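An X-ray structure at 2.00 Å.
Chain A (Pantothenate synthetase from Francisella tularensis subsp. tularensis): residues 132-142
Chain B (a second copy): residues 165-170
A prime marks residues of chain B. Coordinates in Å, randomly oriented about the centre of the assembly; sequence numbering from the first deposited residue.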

# COMPACT_ATOMS: atom_id res chain seq x y z
N LEU A 132 0.02 8.79 -2.87
CA LEU A 132 0.77 7.53 -2.69
C LEU A 132 -0.04 6.28 -3.06
O LEU A 132 0.51 5.33 -3.62
CB LEU A 132 1.23 7.42 -1.23
CG LEU A 132 2.37 8.38 -0.90
CD1 LEU A 132 2.66 8.38 0.61
CD2 LEU A 132 3.63 8.00 -1.73
N THR A 133 -1.33 6.27 -2.75
CA THR A 133 -2.19 5.14 -3.07
C THR A 133 -2.36 4.99 -4.61
O THR A 133 -2.18 3.90 -5.17
CB THR A 133 -3.59 5.28 -2.40
OG1 THR A 133 -3.42 5.40 -0.97
CG2 THR A 133 -4.46 4.07 -2.71
N VAL A 134 -2.68 6.09 -5.27
CA VAL A 134 -2.83 6.05 -6.73
C VAL A 134 -1.48 5.79 -7.41
O VAL A 134 -1.41 5.08 -8.40
CB VAL A 134 -3.52 7.32 -7.30
CG1 VAL A 134 -2.56 8.50 -7.39
CG2 VAL A 134 -4.09 7.02 -8.68
N VAL A 135 -0.39 6.34 -6.87
CA VAL A 135 0.92 6.09 -7.48
C VAL A 135 1.30 4.60 -7.38
O VAL A 135 1.72 3.96 -8.36
CB VAL A 135 2.02 7.03 -6.87
CG1 VAL A 135 3.42 6.57 -7.27
CG2 VAL A 135 1.80 8.46 -7.33
N LEU A 136 1.10 4.03 -6.19
CA LEU A 136 1.30 2.59 -6.01
C LEU A 136 0.49 1.78 -7.04
O LEU A 136 1.01 0.86 -7.65
CB LEU A 136 0.93 2.15 -4.58
CG LEU A 136 1.23 0.67 -4.28
CD1 LEU A 136 2.63 0.25 -4.77
CD2 LEU A 136 1.07 0.36 -2.79
N LYS A 137 -0.78 2.12 -7.21
CA LYS A 137 -1.63 1.43 -8.19
C LYS A 137 -1.10 1.55 -9.63
O LYS A 137 -1.01 0.56 -10.37
CB LYS A 137 -3.06 1.98 -8.10
CG LYS A 137 -3.85 1.49 -6.88
CD LYS A 137 -5.12 2.35 -6.69
CE LYS A 137 -6.03 1.75 -5.59
NZ LYS A 137 -6.85 0.61 -6.09
N LEU A 138 -0.72 2.77 -10.00
CA LEU A 138 -0.24 3.07 -11.34
C LEU A 138 1.06 2.32 -11.65
O LEU A 138 1.33 1.91 -12.79
CB LEU A 138 -0.01 4.58 -11.48
CG LEU A 138 -1.32 5.37 -11.59
CD1 LEU A 138 -1.07 6.86 -11.56
CD2 LEU A 138 -2.08 4.99 -12.90
N LEU A 139 1.87 2.17 -10.63
CA LEU A 139 3.16 1.50 -10.77
C LEU A 139 2.95 -0.00 -10.90
O LEU A 139 3.70 -0.70 -11.61
CB LEU A 139 4.02 1.81 -9.53
CG LEU A 139 4.69 3.19 -9.51
CD1 LEU A 139 5.52 3.41 -8.22
CD2 LEU A 139 5.56 3.36 -10.74
N GLN A 140 1.91 -0.49 -10.23
CA GLN A 140 1.60 -1.92 -10.20
C GLN A 140 0.99 -2.29 -11.54
O GLN A 140 1.17 -3.39 -12.05
CB GLN A 140 0.63 -2.22 -9.06
CG GLN A 140 1.25 -2.17 -7.64
CD GLN A 140 2.25 -3.32 -7.40
OE1 GLN A 140 3.45 -3.18 -7.64
NE2 GLN A 140 1.73 -4.47 -6.96
N ILE A 141 0.29 -1.34 -12.13
CA ILE A 141 -0.33 -1.54 -13.44
C ILE A 141 0.74 -1.43 -14.53
O ILE A 141 0.83 -2.30 -15.38
CB ILE A 141 -1.46 -0.49 -13.69
CG1 ILE A 141 -2.61 -0.72 -12.69
CG2 ILE A 141 -1.97 -0.60 -15.13
CD1 ILE A 141 -3.57 0.51 -12.57
N THR A 142 1.57 -0.39 -14.49
CA THR A 142 2.45 -0.10 -15.63
C THR A 142 3.78 -0.86 -15.58
O THR A 142 4.39 -1.09 -16.62
CB THR A 142 2.74 1.39 -15.72
OG1 THR A 142 3.28 1.83 -14.46
CG2 THR A 142 1.45 2.18 -16.00
N LYS B 165 -6.65 -7.43 -5.04
CA LYS B 165 -7.47 -6.77 -6.05
C LYS B 165 -7.04 -5.32 -6.27
O LYS B 165 -6.81 -4.91 -7.41
CB LYS B 165 -8.95 -6.84 -5.64
CG LYS B 165 -9.94 -6.19 -6.60
CD LYS B 165 -11.37 -6.41 -6.09
CE LYS B 165 -12.38 -5.97 -7.15
NZ LYS B 165 -13.80 -5.80 -6.67
N ASP B 166 -6.92 -4.55 -5.19
CA ASP B 166 -6.69 -3.10 -5.30
C ASP B 166 -5.31 -2.73 -5.78
O ASP B 166 -5.14 -1.69 -6.42
CB ASP B 166 -6.94 -2.38 -3.97
CG ASP B 166 -8.38 -1.90 -3.83
OD1 ASP B 166 -8.89 -1.23 -4.76
OD2 ASP B 166 -8.98 -2.16 -2.77
N PHE B 167 -4.31 -3.56 -5.47
CA PHE B 167 -2.95 -3.24 -5.91
C PHE B 167 -2.47 -4.10 -7.06
O PHE B 167 -1.26 -4.21 -7.30
CB PHE B 167 -1.98 -3.13 -4.72
CG PHE B 167 -2.39 -2.04 -3.77
CD1 PHE B 167 -2.30 -0.71 -4.18
CD2 PHE B 167 -2.97 -2.33 -2.54
CE1 PHE B 167 -2.74 0.33 -3.35
CE2 PHE B 167 -3.40 -1.30 -1.69
CZ PHE B 167 -3.28 0.03 -2.10
N PHE B 168 -3.43 -4.67 -7.78
CA PHE B 168 -3.19 -5.35 -9.04
C PHE B 168 -2.06 -6.37 -8.92
O PHE B 168 -1.12 -6.40 -9.71
CB PHE B 168 -2.96 -4.30 -10.15
CG PHE B 168 -4.06 -3.27 -10.21
CD1 PHE B 168 -5.22 -3.51 -10.94
CD2 PHE B 168 -3.97 -2.09 -9.47
CE1 PHE B 168 -6.26 -2.57 -10.95
CE2 PHE B 168 -5.02 -1.15 -9.47
CZ PHE B 168 -6.16 -1.40 -10.21
N ILE B 169 -2.18 -7.21 -7.90
CA ILE B 169 -1.21 -8.28 -7.69
C ILE B 169 -1.70 -9.54 -8.39
O ILE B 169 -2.84 -9.98 -8.19
CB ILE B 169 -0.97 -8.51 -6.18
CG1 ILE B 169 -0.26 -7.27 -5.61
CG2 ILE B 169 -0.17 -9.82 -5.95
CD1 ILE B 169 -0.17 -7.22 -4.11
N ASN B 170 -0.87 -10.09 -9.26
CA ASN B 170 -1.32 -11.21 -10.09
C ASN B 170 -1.11 -12.55 -9.39
O ASN B 170 -0.28 -13.37 -9.79
CB ASN B 170 -0.67 -11.21 -11.48
CG ASN B 170 -1.28 -12.25 -12.40
OD1 ASN B 170 -2.50 -12.43 -12.42
ND2 ASN B 170 -0.44 -12.95 -13.15

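What does the end of a helix in one chain offer to a helix in the other? Phe167′ is the first residue to leave helical phi/psi, and the backbone O atoms of Asp166′ and Phe167′, which take no backbone hydrogen bond within this stretch, accept donors from the other chain. The donors come from Lys137 and Gln140, three residues apart and so nearly one turn along the chain A helix, which places both on the side of the helix that meets chain B.

How is the lysine ammonium satisfied? The CA-to-CB bond of Lys137 points sideways to the other stretch, but its long chain, m at chi1, t at chi2 and chi3 and m at chi4, brings NZ to Asp166′. There it gives two hydrogen bonds to the same residue: one to the backbone, NZ of Lys137 to O of Asp166′ at 2.9 Å, and one to the carboxylate, NZ of Lys137 to OD1 of Asp166′ at 3.1 Å. The second is also a salt bridge, so a buried positive charge meets a negative one directly. NZ has a further partner elsewhere in the structure, as does OD2 of Asp166′, leaving neither group dependent on this contact alone. NZ of Lys137 is also 5.3 Å from the centroid of the Phe167′ ring, 24° off its normal, a long approach that gives at most a weak cation-pi attraction.

What does Gln140 do with its amide? Its CB points toward chain B, and NE2 donates to the backbone O of Phe167′ at 3.0 Å, with an angle of 152° at the hydrogen. This carbonyl belongs to the first residue past the helix, and the glutamine supplies its donor from the other chain. Both NE2 and OE1 are also hydrogen-bonded elsewhere in the structure. The same NE2 packs 3.7 Å from CG1 of Ile169′, a contact without polar character.

Where do the two phenylalanine rings go, having no polar groups to pair? Each presents a face to an aliphatic side chain of the helix. CD2 of Leu136 sits over the Phe167′ ring, 4.2 Å from its centroid, while CG1 of Ile141 sits over the Phe168′ ring at 3.9 Å from the centroid and only 16° off the normal. The aliphatic part of Lys137 serves both rings: its CG is 3.8 Å from CD1 of Phe167′ and 3.9 Å from CE2 of Phe168′, meeting the latter at its edge. The methylenes of the lysine thus fill apolar space while its ammonium answers the oxygens of Asp166′.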